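Long-range contacts in alpha-fucosidase (Bifidobacterium bifidum, PDB 2EAB), which probably releases alpha-1,2-linked L-fucose from glycans by hydrolysis, the chain here being the catalytic part of a longer, probably membrane-bound protein: residues 279-284 with 298-303; 582-587 with 634-639. One frame throughout, in Å; residues are numbered along the deposited sequence.

Interaction 1 of 2, residues 279-284 with 298-303; sequences AAATDY and AEVNTR
Arg303, reaching from the helix 297-314, lays its guanidinium group against the end of the strand 273-282 and gives a hydrogen bond from NH2 to the backbone O of Thr282. The bond is 3.0 Å long and moderately bent, with an N-H...O angle of 146°. The acceptor lies at the edge of the guanidinium, practically in its plane, whereas the donor stands above the carbonyl plane of Thr282. The side chain leaves the helix with CG anti to the backbone N (chi1 176°) and bends at chi3. This bond and a salt bridge from NE to Glu295 together fix how the flat group is turned.

The closest approaches are thus on the side nearer solvent, where the partly exposed Arg303 brings NH1 within 3.4 Å of Ala281 CB. One turn earlier on the helix the contact is buried and apolar, though looser in distance. Ala281 CB, pointing toward the helix, stands 4.4 Å from Val300 CG1, and the other methyl of Val300, CG2, lies 4.2 Å from Asp283 CB.

Where the strand ends, Tyr284 N donates to Thr282 OG1 at 2.9 Å, forming a local ST turn; the same OG1 is also hydrogen-bonded to Thr78 OG1. Asp283 OD1 ties the turn to the adjacent strand 241-250 by accepting from the backbone N of Leu241. The axes of the two segments run roughly antiparallel (152°), 8.7 Å apart at their closest. This is a helix packed on a sheet of the N-terminal beta-sandwich domain, where the chain leaves that domain's antiparallel strands.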
ATOM      1  N   ALA A 279     -19.540  17.359  -0.963  1.00  9.06           N
ATOM      2  CA  ALA A 279     -18.507  17.319   0.066  1.00  8.90           C
ATOM      3  C   ALA A 279     -18.982  16.493   1.248  1.00  8.61           C
ATOM      4  O   ALA A 279     -20.185  16.322   1.456  1.00  8.65           O
ATOM      5  CB  ALA A 279     -18.134  18.720   0.509  1.00  9.43           C
ATOM      6  N   ALA A 280     -18.030  15.979   2.025  1.00  8.40           N
ATOM      7  CA  ALA A 280     -18.347  15.203   3.212  1.00  8.40           C
ATOM      8  C   ALA A 280     -17.208  15.298   4.205  1.00  8.25           C
ATOM      9  O   ALA A 280     -16.051  15.506   3.822  1.00  8.34           O
ATOM     10  CB  ALA A 280     -18.612  13.755   2.851  1.00  8.68           C
ATOM     11  N   ALA A 281     -17.539  15.143   5.482  1.00  7.92           N
ATOM     12  CA  ALA A 281     -16.547  15.149   6.547  1.00  7.87           C
ATOM     13  C   ALA A 281     -17.101  14.505   7.797  1.00  7.59           C
ATOM     14  O   ALA A 281     -18.322  14.386   7.975  1.00  7.95           O
ATOM     15  CB  ALA A 281     -16.109  16.564   6.870  1.00  8.25           C
ATOM     16  N   THR A 282     -16.177  14.099   8.662  1.00  7.38           N
ATOM     17  CA  THR A 282     -16.490  13.694  10.018  1.00  7.14           C
ATOM     18  C   THR A 282     -15.686  14.573  10.969  1.00  7.21           C
ATOM     19  O   THR A 282     -14.849  15.375  10.530  1.00  7.32           O
ATOM     20  CB  THR A 282     -16.112  12.222  10.301  1.00  6.83           C
ATOM     21  OG1 THR A 282     -14.691  12.113  10.451  1.00  6.91           O
ATOM     22  CG2 THR A 282     -16.592  11.286   9.196  1.00  7.14           C
ATOM     23  N   ASP A 283     -15.928  14.398  12.266  1.00  7.16           N
ATOM     24  CA  ASP A 283     -15.100  15.021  13.294  1.00  7.31           C
ATOM     25  C   ASP A 283     -13.950  14.120  13.769  1.00  6.83           C
ATOM     26  O   ASP A 283     -13.407  14.330  14.850  1.00  6.80           O
ATOM     27  CB  ASP A 283     -15.958  15.509  14.479  1.00  7.37           C
ATOM     28  CG  ASP A 283     -16.575  14.375  15.280  1.00  7.29           C
ATOM     29  OD1 ASP A 283     -16.784  13.277  14.726  1.00  7.36           O
ATOM     30  OD2 ASP A 283     -16.873  14.598  16.475  1.00  8.14           O
ATOM     31  N   TYR A 284     -13.580  13.120  12.964  1.00  6.63           N
ATOM     32  CA  TYR A 284     -12.393  12.314  13.253  1.00  6.73           C
ATOM     33  C   TYR A 284     -11.151  13.197  13.340  1.00  6.66           C
ATOM     34  O   TYR A 284     -11.024  14.167  12.597  1.00  7.01           O
ATOM     35  CB  TYR A 284     -12.165  11.258  12.161  1.00  6.43           C
ATOM     36  CG  TYR A 284     -10.868  10.504  12.349  1.00  6.35           C
ATOM     37  CD1 TYR A 284     -10.801   9.425  13.223  1.00  6.76           C
ATOM     38  CD2 TYR A 284      -9.700  10.890  11.683  1.00  6.10           C
ATOM     39  CE1 TYR A 284      -9.611   8.742  13.440  1.00  6.21           C
ATOM     40  CE2 TYR A 284      -8.501  10.212  11.886  1.00  6.51           C
ATOM     41  CZ  TYR A 284      -8.464   9.140  12.760  1.00  6.02           C
ATOM     42  OH  TYR A 284      -7.269   8.474  12.957  1.00  6.24           O
ATOM     43  N   ALA A 298     -22.867  21.325  14.420  1.00 10.81           N
ATOM     44  CA  ALA A 298     -23.070  22.597  13.727  1.00 10.85           C
ATOM     45  C   ALA A 298     -21.793  23.082  13.046  1.00 10.71           C
ATOM     46  O   ALA A 298     -21.833  23.551  11.912  1.00 10.70           O
ATOM     47  CB  ALA A 298     -23.606  23.654  14.693  1.00 11.05           C
ATOM     48  N   GLU A 299     -20.661  22.944  13.733  1.00 10.53           N
ATOM     49  CA  GLU A 299     -19.372  23.344  13.169  1.00 10.48           C
ATOM     50  C   GLU A 299     -18.957  22.483  11.977  1.00 10.34           C
ATOM     51  O   GLU A 299     -18.469  23.006  10.969  1.00 10.59           O
ATOM     52  CB  GLU A 299     -18.291  23.373  14.252  1.00 10.44           C
ATOM     53  CG  GLU A 299     -18.472  24.542  15.218  1.00 11.54           C
ATOM     54  CD  GLU A 299     -17.570  24.468  16.432  1.00 12.93           C
ATOM     55  OE1 GLU A 299     -17.349  23.357  16.957  1.00 12.48           O
ATOM     56  OE2 GLU A 299     -17.090  25.536  16.874  1.00 15.71           O
ATOM     57  N   VAL A 300     -19.165  21.170  12.077  1.00 10.00           N
ATOM     58  CA  VAL A 300     -18.900  20.277  10.942  1.00  9.80           C
ATOM     59  C   VAL A 300     -19.791  20.679   9.763  1.00  9.82           C
ATOM     60  O   VAL A 300     -19.329  20.774   8.625  1.00  9.77           O
ATOM     61  CB  VAL A 300     -19.097  18.781  11.299  1.00  9.67           C
ATOM     62  CG1 VAL A 300     -18.853  17.898  10.079  1.00 10.24           C
ATOM     63  CG2 VAL A 300     -18.158  18.375  12.422  1.00  9.93           C
ATOM     64  N   ASN A 301     -21.062  20.945  10.057  1.00 10.09           N
ATOM     65  CA  ASN A 301     -22.011  21.365   9.037  1.00 10.53           C
ATOM     66  C   ASN A 301     -21.577  22.642   8.302  1.00 10.64           C
ATOM     67  O   ASN A 301     -21.639  22.712   7.076  1.00 10.74           O
ATOM     68  CB  ASN A 301     -23.398  21.545   9.651  1.00 10.43           C
ATOM     69  CG  ASN A 301     -24.443  21.886   8.621  1.00 10.70           C
ATOM     70  OD1 ASN A 301     -24.779  21.066   7.768  1.00 10.56           O
ATOM     71  ND2 ASN A 301     -24.952  23.115   8.679  1.00 11.71           N
ATOM     72  N   THR A 302     -21.140  23.639   9.066  1.00 10.89           N
ATOM     73  CA  THR A 302     -20.653  24.903   8.516  1.00 11.34           C
ATOM     74  C   THR A 302     -19.428  24.664   7.633  1.00 11.04           C
ATOM     75  O   THR A 302     -19.315  25.232   6.543  1.00 10.84           O
ATOM     76  CB  THR A 302     -20.329  25.892   9.658  1.00 11.34           C
ATOM     77  OG1 THR A 302     -21.525  26.144  10.406  1.00 12.67           O
ATOM     78  CG2 THR A 302     -19.781  27.218   9.124  1.00 12.03           C
ATOM     79  N   ARG A 303     -18.531  23.798   8.102  1.00 10.85           N
ATOM     80  CA  ARG A 303     -17.305  23.472   7.383  1.00 10.68           C
ATOM     81  C   ARG A 303     -17.590  22.827   6.025  1.00 10.70           C
ATOM     82  O   ARG A 303     -17.039  23.246   5.005  1.00 10.57           O
ATOM     83  CB  ARG A 303     -16.425  22.570   8.253  1.00 10.64           C
ATOM     84  CG  ARG A 303     -15.155  22.094   7.580  1.00 10.37           C
ATOM     85  CD  ARG A 303     -14.102  21.677   8.587  1.00 10.40           C
ATOM     86  NE  ARG A 303     -14.474  20.561   9.467  1.00  9.62           N
ATOM     87  CZ  ARG A 303     -14.341  19.270   9.163  1.00  9.53           C
ATOM     88  NH1 ARG A 303     -13.902  18.891   7.967  1.00  8.87           N
ATOM     89  NH2 ARG A 303     -14.662  18.351  10.067  1.00  9.90           N
TER

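Interaction 2 of 2, residues 582-587 with 634-639; sequences LVWQML and CAKSLL
This is an antiparallel helix-helix contact within the helical catalytic domain, an (alpha/alpha)6 barrel in glycoside hydrolase family 95, and it sets the short helix 632-639 against the helix 577-596. The segment axes approach to 9.3 Å at 150°. Its apolar part is built by leucines: Leu639 CD1 sits over the backbone of Trp584, 3.6 Å from its N, and also meets CG1 of Val583, the two side chains crossing at about a right angle. Leu587 CD1 fits against Ala635, 3.9 Å from CB. Behind this layer, Val583 and Leu587 also touch the helix 525-546, while Cys634 ties the shorter helix to Cys610 through a disulfide.

The more polar half belongs to Trp584 and Lys636. Chi1 (-177°) puts CG of Trp584 anti to the backbone N, and the indole that follows lies beside Lys636, whose O is near the ring plane at its edge, 3.5 Å from Trp584 CD1. The lysine chain, extended as far as CE, passes obliquely across the indole. An alanine in place of Trp584 would probably leave the aliphatic part of Lys636 without its flat support and free to turn, and open a gap beside Asp690. CE rests 3.5 Å above one face of the ring, offset toward the rim, and off the N-H edge of the indole a water accepts from both Trp584 NE1, at 3.3 Å, and Lys636 NZ, at 3.2 Å.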
ATOM      1  N   LEU A 582      13.472  -8.985   9.669  1.00  6.07           N
ATOM      2  CA  LEU A 582      12.861  -7.676   9.857  1.00  6.16           C
ATOM      3  C   LEU A 582      13.620  -6.831  10.879  1.00  6.21           C
ATOM      4  O   LEU A 582      13.841  -5.635  10.664  1.00  6.38           O
ATOM      5  CB  LEU A 582      11.394  -7.810  10.262  1.00  6.24           C
ATOM      6  CG  LEU A 582      10.465  -8.285   9.143  1.00  6.14           C
ATOM      7  CD1 LEU A 582       9.071  -8.509   9.688  1.00  6.01           C
ATOM      8  CD2 LEU A 582      10.437  -7.306   7.975  1.00  7.19           C
ATOM      9  N   VAL A 583      14.018  -7.434  11.994  1.00  6.02           N
ATOM     10  CA  VAL A 583      14.739  -6.676  13.018  1.00  6.87           C
ATOM     11  C   VAL A 583      16.131  -6.282  12.517  1.00  6.56           C
ATOM     12  O   VAL A 583      16.584  -5.157  12.755  1.00  6.60           O
ATOM     13  CB  VAL A 583      14.767  -7.415  14.376  1.00  7.01           C
ATOM     14  CG1 VAL A 583      15.655  -6.687  15.389  1.00  8.08           C
ATOM     15  CG2 VAL A 583      13.348  -7.531  14.919  1.00  8.08           C
ATOM     16  N   TRP A 584      16.781  -7.196  11.801  1.00  6.65           N
ATOM     17  CA  TRP A 584      18.062  -6.903  11.167  1.00  6.50           C
ATOM     18  C   TRP A 584      17.934  -5.694  10.242  1.00  6.36           C
ATOM     19  O   TRP A 584      18.764  -4.777  10.294  1.00  6.28           O
ATOM     20  CB  TRP A 584      18.563  -8.129  10.410  1.00  7.08           C
ATOM     21  CG  TRP A 584      19.911  -7.973   9.772  1.00  7.42           C
ATOM     22  CD1 TRP A 584      21.121  -8.301  10.314  1.00  7.99           C
ATOM     23  CD2 TRP A 584      20.183  -7.466   8.460  1.00  7.25           C
ATOM     24  NE1 TRP A 584      22.129  -8.026   9.420  1.00  8.28           N
ATOM     25  CE2 TRP A 584      21.582  -7.518   8.273  1.00  8.13           C
ATOM     26  CE3 TRP A 584      19.379  -6.985   7.419  1.00  8.01           C
ATOM     27  CZ2 TRP A 584      22.196  -7.093   7.088  1.00  8.86           C
ATOM     28  CZ3 TRP A 584      19.991  -6.560   6.243  1.00  8.51           C
ATOM     29  CH2 TRP A 584      21.387  -6.627   6.086  1.00  9.11           C
ATOM     30  N   GLN A 585      16.885  -5.676   9.420  1.00  6.37           N
ATOM     31  CA  GLN A 585      16.693  -4.575   8.486  1.00  6.40           C
ATOM     32  C   GLN A 585      16.434  -3.262   9.204  1.00  6.18           C
ATOM     33  O   GLN A 585      16.930  -2.212   8.778  1.00  6.44           O
ATOM     34  CB  GLN A 585      15.549  -4.856   7.515  1.00  6.18           C
ATOM     35  CG  GLN A 585      15.647  -4.020   6.253  1.00  7.05           C
ATOM     36  CD  GLN A 585      16.821  -4.443   5.395  1.00  7.13           C
ATOM     37  OE1 GLN A 585      16.843  -5.551   4.872  1.00  7.64           O
ATOM     38  NE2 GLN A 585      17.822  -3.573   5.274  1.00  8.91           N
ATOM     39  N   MET A 586      15.652  -3.319  10.284  1.00  6.08           N
ATOM     40  CA  MET A 586      15.356  -2.119  11.055  1.00  6.34           C
ATOM     41  C   MET A 586      16.625  -1.527  11.655  1.00  6.19           C
ATOM     42  O   MET A 586      16.847  -0.323  11.580  1.00  5.99           O
ATOM     43  CB  MET A 586      14.339  -2.399  12.159  1.00  6.42           C
ATOM     44  CG  MET A 586      13.983  -1.148  12.941  1.00  6.88           C
ATOM     45  SD  MET A 586      12.869  -1.443  14.305  1.00  6.71           S
ATOM     46  CE  MET A 586      13.872  -2.497  15.368  1.00  8.23           C
ATOM     47  N   LEU A 587      17.446  -2.374  12.267  1.00  6.29           N
ATOM     48  CA  LEU A 587      18.695  -1.893  12.852  1.00  6.71           C
ATOM     49  C   LEU A 587      19.626  -1.336  11.777  1.00  6.85           C
ATOM     50  O   LEU A 587      20.307  -0.336  11.999  1.00  7.13           O
ATOM     51  CB  LEU A 587      19.380  -2.992  13.666  1.00  6.88           C
ATOM     52  CG  LEU A 587      18.637  -3.447  14.928  1.00  6.93           C
ATOM     53  CD1 LEU A 587      19.321  -4.657  15.540  1.00  8.21           C
ATOM     54  CD2 LEU A 587      18.514  -2.318  15.956  1.00  8.58           C
ATOM     55  N   CYS A 634      26.221  -3.922  17.330  1.00  9.29           N
ATOM     56  CA  CYS A 634      26.421  -5.184  18.023  1.00  9.14           C
ATOM     57  C   CYS A 634      25.197  -6.085  17.870  1.00  8.55           C
ATOM     58  O   CYS A 634      25.313  -7.227  17.427  1.00  8.78           O
ATOM     59  CB  CYS A 634      26.740  -4.943  19.495  1.00  9.31           C
ATOM     60  SG  CYS A 634      26.901  -6.472  20.435  1.00 10.65           S
ATOM     61  N   ALA A 635      24.021  -5.557  18.205  1.00  8.59           N
ATOM     62  CA  ALA A 635      22.779  -6.324  18.113  1.00  8.57           C
ATOM     63  C   ALA A 635      22.572  -6.868  16.698  1.00  8.54           C
ATOM     64  O   ALA A 635      22.268  -8.047  16.513  1.00  8.56           O
ATOM     65  CB  ALA A 635      21.586  -5.474  18.545  1.00  8.33           C
ATOM     66  N   LYS A 636      22.769  -6.009  15.701  1.00  8.36           N
ATOM     67  CA  LYS A 636      22.580  -6.388  14.301  1.00  8.69           C
ATOM     68  C   LYS A 636      23.496  -7.551  13.912  1.00  8.54           C
ATOM     69  O   LYS A 636      23.073  -8.483  13.222  1.00  8.31           O
ATOM     70  CB  LYS A 636      22.841  -5.178  13.403  1.00  8.71           C
ATOM     71  CG  LYS A 636      22.749  -5.444  11.914  1.00  9.64           C
ATOM     72  CD  LYS A 636      22.880  -4.150  11.137  1.00 11.36           C
ATOM     73  CE  LYS A 636      23.112  -4.406   9.663  1.00 12.26           C
ATOM     74  NZ  LYS A 636      24.494  -4.878   9.393  1.00 13.82           N
ATOM     75  N   SER A 637      24.746  -7.498  14.376  1.00  8.47           N
ATOM     76  CA  SER A 637      25.750  -8.509  14.040  1.00  9.10           C
ATOM     77  C   SER A 637      25.469  -9.873  14.670  1.00  8.90           C
ATOM     78  O   SER A 637      26.025 -10.882  14.234  1.00  9.49           O
ATOM     79  CB  SER A 637      27.151  -8.034  14.451  1.00  9.36           C
ATOM     80  OG  SER A 637      27.363  -8.173  15.846  1.00 10.26           O
ATOM     81  N   LEU A 638      24.623  -9.900  15.698  1.00  8.83           N
ATOM     82  CA  LEU A 638      24.364 -11.126  16.450  1.00  8.85           C
ATOM     83  C   LEU A 638      23.128 -11.889  16.000  1.00  8.77           C
ATOM     84  O   LEU A 638      22.893 -13.010  16.456  1.00  8.72           O
ATOM     85  CB  LEU A 638      24.271 -10.825  17.944  1.00  9.20           C
ATOM     86  CG  LEU A 638      25.557 -10.353  18.624  1.00  8.85           C
ATOM     87  CD1 LEU A 638      25.237  -9.856  20.020  1.00  9.81           C
ATOM     88  CD2 LEU A 638      26.614 -11.453  18.663  1.00  9.96           C
ATOM     89  N   LEU A 639      22.334 -11.291  15.115  1.00  8.47           N
ATOM     90  CA  LEU A 639      21.093 -11.923  14.673  1.00  8.70           C
ATOM     91  C   LEU A 639      21.341 -13.105  13.746  1.00  9.03           C
ATOM     92  O   LEU A 639      20.631 -14.116  13.819  1.00  8.77           O
ATOM     93  CB  LEU A 639      20.165 -10.898  14.017  1.00  8.88           C
ATOM     94  CG  LEU A 639      19.574  -9.846  14.961  1.00  8.35           C
ATOM     95  CD1 LEU A 639      18.992  -8.696  14.166  1.00  8.56           C
ATOM     96  CD2 LEU A 639      18.514 -10.446  15.885  1.00  9.32           C
TER
HETATM   97  O   HOH W   1      25.300  -7.812  10.213  1.00 11.90           O

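In the fold
The two contacts lie in different parts of the fold, with centres 46 Å apart and nearest atoms about 22 Å apart, and they follow one another along the chain. Interaction 1 joins a strand of the N-terminal beta domain to the helix that follows it; interaction 2 belongs to the helical catalytic domain. Interaction 1 is at some distance from the bound calcium, about 12 Å from the side chain of Thr282. Interaction 2 borders a second calcium position, unoccupied in this model: the side chain of Trp584 is about 3 Å from that of Asp690 and about 10 Å from that of Glu520. The side chain of Trp584 is also about 6 Å from a bound TRS molecule, probably from the crystallisation liquor, which may mark a pocket there.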